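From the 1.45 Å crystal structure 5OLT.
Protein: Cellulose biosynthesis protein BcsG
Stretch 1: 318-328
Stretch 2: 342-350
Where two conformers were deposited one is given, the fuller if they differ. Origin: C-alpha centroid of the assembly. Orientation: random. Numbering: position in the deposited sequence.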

ATOM      1  N   TYR A 318       0.988  -6.065   0.913  1.00  8.50           N
ATOM      2  CA  TYR A 318      -0.349  -5.810   0.358  1.00  8.54           C
ATOM      3  C   TYR A 318      -1.398  -6.833   0.757  1.00  8.74           C
ATOM      4  O   TYR A 318      -2.586  -6.479   0.891  1.00  9.00           O
ATOM      5  N   LEU A 319      -0.999  -8.095   0.929  1.00  9.00           N
ATOM      6  CA  LEU A 319      -1.983  -9.119   1.264  1.00  9.59           C
ATOM      7  C   LEU A 319      -2.716  -8.768   2.566  1.00 10.04           C
ATOM      8  O   LEU A 319      -3.923  -9.055   2.690  1.00 10.15           O
ATOM      9  N   ALA A 320      -2.011  -8.143   3.521  1.00  9.61           N
ATOM     10  CA  ALA A 320      -2.660  -7.738   4.785  1.00  9.60           C
ATOM     11  C   ALA A 320      -3.711  -6.643   4.573  1.00 10.00           C
ATOM     12  O   ALA A 320      -4.712  -6.610   5.325  1.00 10.71           O
ATOM     13  N   ILE A 321      -3.502  -5.765   3.586  0.70  9.64           N
ATOM     14  CA  ILE A 321      -4.517  -4.755   3.248  0.70 10.67           C
ATOM     15  C   ILE A 321      -5.753  -5.448   2.680  0.70 10.67           C
ATOM     16  O   ILE A 321      -6.883  -5.205   3.120  0.70 11.07           O
ATOM     17  N   SER A 322      -5.542  -6.386   1.752  1.00 10.19           N
ATOM     18  CA  SER A 322      -6.648  -7.127   1.203  1.00 10.68           C
ATOM     19  C   SER A 322      -7.417  -7.870   2.311  1.00 10.13           C
ATOM     20  O   SER A 322      -8.675  -7.900   2.284  1.00 11.10           O
ATOM     21  N   GLU A 323      -6.695  -8.471   3.265  1.00  9.76           N
ATOM     22  CA  GLU A 323      -7.404  -9.141   4.354  1.00 10.74           C
ATOM     23  C   GLU A 323      -8.247  -8.185   5.187  1.00 10.58           C
ATOM     24  O   GLU A 323      -9.387  -8.509   5.526  1.00 11.28           O
ATOM     25  N   LEU A 324      -7.725  -6.992   5.479  1.00 10.30           N
ATOM     26  CA  LEU A 324      -8.538  -6.035   6.223  1.00  9.86           C
ATOM     27  C   LEU A 324      -9.771  -5.618   5.436  1.00 10.27           C
ATOM     28  O   LEU A 324     -10.863  -5.477   6.034  1.00 10.99           O
ATOM     29  N   VAL A 325      -9.645  -5.468   4.109  1.00  9.62           N
ATOM     30  CA  VAL A 325     -10.802  -5.180   3.264  1.00  9.90           C
ATOM     31  C   VAL A 325     -11.837  -6.303   3.343  1.00 10.60           C
ATOM     32  O   VAL A 325     -13.031  -6.009   3.503  1.00 11.53           O
ATOM     33  N   VAL A 326     -11.427  -7.563   3.222  0.70 10.68           N
ATOM     34  CA  VAL A 326     -12.458  -8.581   3.263  0.70 11.32           C
ATOM     35  C   VAL A 326     -13.130  -8.616   4.649  0.70 10.87           C
ATOM     36  O   VAL A 326     -14.351  -8.811   4.704  0.70 10.70           O
ATOM     37  N   ARG A 327     -12.366  -8.356   5.728  1.00 11.10           N
ATOM     38  CA  ARG A 327     -12.946  -8.322   7.094  1.00 11.11           C
ATOM     39  C   ARG A 327     -13.995  -7.227   7.203  1.00 10.75           C
ATOM     40  O   ARG A 327     -14.969  -7.370   7.965  1.00 14.52           O
ATOM     41  N   ALA A 328     -13.860  -6.179   6.399  1.00 10.94           N
ATOM     42  CA  ALA A 328     -14.816  -5.066   6.412  1.00 11.22           C
ATOM     43  C   ALA A 328     -15.892  -5.144   5.362  1.00 11.44           C
ATOM     44  O   ALA A 328     -16.806  -4.328   5.401  1.00 11.77           O
ATOM     45  N   ASN A 342      -9.061  -6.128  18.726  0.70 14.57           N
ATOM     46  CA  ASN A 342      -8.028  -7.164  18.745  0.70 15.14           C
ATOM     47  C   ASN A 342      -8.209  -8.191  17.692  0.70 14.68           C
ATOM     48  O   ASN A 342      -7.303  -8.442  16.914  0.70 14.75           O
ATOM     49  N   LYS A 343      -9.391  -8.767  17.624  1.00 14.78           N
ATOM     50  CA  LYS A 343      -9.672  -9.794  16.626  1.00 15.94           C
ATOM     51  C   LYS A 343      -9.522  -9.218  15.219  1.00 14.26           C
ATOM     52  O   LYS A 343      -8.917  -9.862  14.356  1.00 13.80           O
ATOM     53  N   LEU A 344     -10.034  -8.006  15.002  1.00 13.79           N
ATOM     54  CA  LEU A 344      -9.961  -7.377  13.677  1.00 12.86           C
ATOM     55  C   LEU A 344      -8.517  -7.191  13.202  1.00 12.01           C
ATOM     56  O   LEU A 344      -8.273  -7.272  11.999  1.00 13.29           O
ATOM     57  N   THR A 345      -7.605  -6.936  14.123  1.00 12.48           N
ATOM     58  CA  THR A 345      -6.208  -6.634  13.755  1.00 13.01           C
ATOM     59  C   THR A 345      -5.252  -7.802  14.028  1.00 14.68           C
ATOM     60  O   THR A 345      -4.041  -7.645  13.845  1.00 16.92           O
ATOM     61  N   SER A 346      -5.780  -8.961  14.439  1.00 14.82           N
ATOM     62  CA  SER A 346      -4.942 -10.128  14.756  1.00 13.92           C
ATOM     63  C   SER A 346      -5.009 -11.160  13.611  1.00 14.65           C
ATOM     64  O   SER A 346      -5.950 -11.187  12.803  1.00 14.43           O
ATOM     65  N   ASN A 347      -3.974 -12.006  13.551  1.00 14.95           N
ATOM     66  CA  ASN A 347      -3.880 -13.066  12.540  1.00 15.95           C
ATOM     67  C   ASN A 347      -3.929 -12.544  11.113  1.00 14.17           C
ATOM     68  O   ASN A 347      -4.433 -13.198  10.221  1.00 15.67           O
ATOM     69  N   LEU A 348      -3.396 -11.350  10.915  1.00 13.14           N
ATOM     70  CA  LEU A 348      -3.284 -10.834   9.549  1.00 12.66           C
ATOM     71  C   LEU A 348      -2.141 -11.563   8.862  1.00 13.18           C
ATOM     72  O   LEU A 348      -1.175 -11.995   9.513  1.00 14.44           O
ATOM     73  N   PRO A 349      -2.252 -11.699   7.545  1.00 11.50           N
ATOM     74  CA  PRO A 349      -1.132 -12.368   6.862  1.00 12.71           C
ATOM     75  C   PRO A 349       0.182 -11.605   7.009  1.00 12.35           C
ATOM     76  O   PRO A 349       0.232 -10.372   6.876  1.00 12.16           O
ATOM     77  N   GLN A 350       1.242 -12.354   7.293  1.00 11.67           N
ATOM     78  CA  GLN A 350       2.605 -11.790   7.341  1.00 11.46           C
ATOM     79  C   GLN A 350       3.273 -12.144   6.035  1.00 11.26           C
ATOM     80  O   GLN A 350       2.961 -13.184   5.436  1.00 12.06           O
TER

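A chain leaving a helix exposes carbonyl groups that no longer find amide partners, and a long side chain from a neighbouring helix can meet them while smaller groups fill the space beside it. The contact between 318-328 and 342-350 of BcsG, which buries 471 Å² in all, illustrates the principle.

At one end the helix offers a shallow hollow. At Ala320, whose side chain is a single methyl group, Pro349, its ring puckered C-gamma endo, lies against the backbone itself, with Pro349 CG 3.7 Å from Ala320 CA. Leu319 (chi1 t, chi2 p) points toward the second stretch and borders this seat, Leu319 CD2 lying 3.8 Å from Pro349 CB. One turn on, Glu323 CB approaches Pro349 CD at 3.7 Å, so the proline ring rests among three helix residues.

Leu348 (m, t) is the next bump. Its CA-to-CB bond runs sideways, but the end of the side chain comes nearer, bringing Leu348 CD2 to 3.9 Å from Leu324 CD2 and 3.8 Å from Glu323 CG. Leu324, also m, t, reaches in similarly and sets Leu324 CD2 3.6 Å from Leu344 O.

Arg327 completes the fit. With chi1 m and the rest of the chain extended, it carries its guanidinium to the backbone carbonyls of Leu344, Ser346 and Asn347. Arg327 NH1 donates to Leu344 O at 2.8 Å and to Ser346 O at 2.9 Å; Arg327 NH2 shares Ser346 O at 3.2 Å and adds a weak bond to Asn347 O, also 3.2 Å. These carbonyls lie near the guanidinium plane, while Leu348 CD2 covers one face, 3.6 Å from Arg327 NH1. Within the helix, a salt bridge from Arg327 NE to Glu323 OE2 (2.8 Å) braces the group. Nearer its root, Arg327 CB meets Leu344 CD1 (t, p) at 3.8 Å, so the same arginine serves as both apolar filler and polar clasp.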

ATOM      1  CB  TYR A 318      -0.282  -5.704  -1.156  1.00  9.05           C
ATOM      2  CG  TYR A 318       0.707  -4.647  -1.585  1.00  8.82           C
ATOM      3  CD1 TYR A 318       0.423  -3.287  -1.404  1.00  9.66           C
ATOM      4  CD2 TYR A 318       1.957  -5.002  -2.108  1.00  9.00           C
ATOM      5  CE1 TYR A 318       1.346  -2.301  -1.760  1.00  9.85           C
ATOM      6  CE2 TYR A 318       2.894  -4.037  -2.464  1.00  9.76           C
ATOM      7  CZ  TYR A 318       2.580  -2.685  -2.316  1.00  9.17           C
ATOM      8  OH  TYR A 318       3.509  -1.711  -2.641  1.00 10.44           O
ATOM      9  CB  LEU A 319      -1.338 -10.512   1.350  1.00  9.84           C
ATOM     10  CG  LEU A 319      -2.295 -11.706   1.388  1.00 10.68           C
ATOM     11  CD1 LEU A 319      -3.087 -11.826   0.083  1.00 12.95           C
ATOM     12  CD2 LEU A 319      -1.503 -12.974   1.674  1.00 11.77           C
ATOM     13  CB  ALA A 320      -1.625  -7.282   5.801  1.00 11.10           C
ATOM     14  CB  ILE A 321      -3.977  -3.701   2.256  0.70 11.09           C
ATOM     15  CG1 ILE A 321      -2.726  -2.996   2.821  0.70 13.15           C
ATOM     16  CG2 ILE A 321      -5.087  -2.742   1.799  0.70 12.64           C
ATOM     17  CD1 ILE A 321      -2.922  -2.247   4.127  0.70 15.08           C
ATOM     18  CB  SER A 322      -6.162  -8.067   0.097  1.00 11.75           C
ATOM     19  OG  SER A 322      -7.274  -8.771  -0.450  1.00 13.66           O
ATOM     20  CB  GLU A 323      -6.389  -9.846   5.247  1.00 11.84           C
ATOM     21  CG  GLU A 323      -7.010 -10.597   6.404  1.00 12.99           C
ATOM     22  CD  GLU A 323      -7.934 -11.701   6.017  1.00 16.15           C
ATOM     23  OE1 GLU A 323      -7.775 -12.287   4.923  1.00 17.77           O
ATOM     24  OE2 GLU A 323      -8.828 -12.013   6.856  1.00 16.92           O
ATOM     25  CB  LEU A 324      -7.700  -4.791   6.601  1.00  9.95           C
ATOM     26  CG  LEU A 324      -6.718  -5.027   7.770  1.00  9.89           C
ATOM     27  CD1 LEU A 324      -5.732  -3.878   7.835  1.00 12.62           C
ATOM     28  CD2 LEU A 324      -7.446  -5.199   9.116  1.00 12.64           C
ATOM     29  CB  VAL A 325     -10.397  -4.830   1.798  1.00 10.13           C
ATOM     30  CG1 VAL A 325     -11.642  -4.669   0.904  1.00 12.49           C
ATOM     31  CG2 VAL A 325      -9.543  -3.545   1.791  1.00 10.77           C
ATOM     32  CB  VAL A 326     -11.924  -9.931   2.771  0.70 11.68           C
ATOM     33  CG1 VAL A 326     -11.157 -10.659   3.849  0.70 11.60           C
ATOM     34  CG2 VAL A 326     -13.038 -10.794   2.223  0.70 14.77           C
ATOM     35  CB  ARG A 327     -11.853  -8.166   8.158  1.00 11.30           C
ATOM     36  CG  ARG A 327     -10.967  -9.415   8.191  1.00 11.95           C
ATOM     37  CD  ARG A 327      -9.907  -9.321   9.246  1.00 12.41           C
ATOM     38  NE  ARG A 327      -9.065 -10.527   9.237  1.00 12.89           N
ATOM     39  CZ  ARG A 327      -8.141 -10.777  10.167  1.00 12.53           C
ATOM     40  NH1 ARG A 327      -7.962  -9.946  11.190  1.00 13.83           N
ATOM     41  NH2 ARG A 327      -7.374 -11.859  10.074  1.00 14.56           N
ATOM     42  CB  ALA A 328     -14.053  -3.775   6.224  1.00 12.38           C
ATOM     43  CB  ASN A 342      -8.002  -7.837  20.100  0.70 15.71           C
ATOM     44  CG  ASN A 342      -7.568  -6.899  21.142  0.70 15.95           C
ATOM     45  OD1 ASN A 342      -8.397  -6.294  21.815  0.70 17.93           O
ATOM     46  ND2 ASN A 342      -6.269  -6.718  21.262  0.70 17.23           N
ATOM     47  CB  LYS A 343     -11.084 -10.345  16.826  1.00 17.83           C
ATOM     48  CG  LYS A 343     -11.437 -11.502  15.912  1.00 18.82           C
ATOM     49  CD  LYS A 343     -12.818 -11.993  16.261  1.00 21.34           C
ATOM     50  CE  LYS A 343     -13.186 -13.209  15.452  1.00 23.50           C
ATOM     51  NZ  LYS A 343     -14.603 -13.572  15.776  1.00 27.10           N
ATOM     52  CB  LEU A 344     -10.687  -6.035  13.687  1.00 13.23           C
ATOM     53  CG  LEU A 344     -10.711  -5.237  12.366  1.00 13.33           C
ATOM     54  CD1 LEU A 344     -11.419  -6.025  11.265  1.00 15.59           C
ATOM     55  CD2 LEU A 344     -11.443  -3.928  12.612  1.00 15.19           C
ATOM     56  CB  THR A 345      -5.695  -5.374  14.483  1.00 14.03           C
ATOM     57  OG1 THR A 345      -5.790  -5.534  15.922  1.00 14.56           O
ATOM     58  CG2 THR A 345      -6.476  -4.133  14.056  1.00 16.21           C
ATOM     59  CB  SER A 346      -5.345 -10.780  16.105  1.00 15.77           C
ATOM     60  OG  SER A 346      -5.007  -9.888  17.175  1.00 17.14           O
ATOM     61  CB  ASN A 347      -4.951 -14.129  12.761  1.00 17.02           C
ATOM     62  CG  ASN A 347      -5.021 -14.554  14.204  1.00 20.96           C
ATOM     63  OD1 ASN A 347      -5.921 -14.131  14.948  1.00 23.41           O
ATOM     64  ND2 ASN A 347      -4.020 -15.304  14.635  1.00 24.18           N
ATOM     65  CB  LEU A 348      -3.023  -9.320   9.568  1.00 13.05           C
ATOM     66  CG  LEU A 348      -4.157  -8.417  10.054  1.00 13.25           C
ATOM     67  CD1 LEU A 348      -3.676  -6.985  10.254  1.00 14.44           C
ATOM     68  CD2 LEU A 348      -5.355  -8.461   9.129  1.00 14.27           C
ATOM     69  CB  PRO A 349      -1.559 -12.393   5.400  1.00 15.39           C
ATOM     70  CG  PRO A 349      -2.630 -11.403   5.282  1.00 15.97           C
ATOM     71  CD  PRO A 349      -3.299 -11.252   6.625  1.00 12.89           C
ATOM     72  CB  GLN A 350       3.440 -12.392   8.479  1.00 12.47           C
ATOM     73  CG  GLN A 350       2.778 -12.123   9.829  1.00 14.74           C
ATOM     74  CD  GLN A 350       3.567 -12.658  10.988  1.00 17.98           C
ATOM     75  OE1 GLN A 350       4.781 -12.551  11.034  1.00 18.91           O
ATOM     76  NE2 GLN A 350       2.848 -13.181  11.991  1.00 26.86           N
TER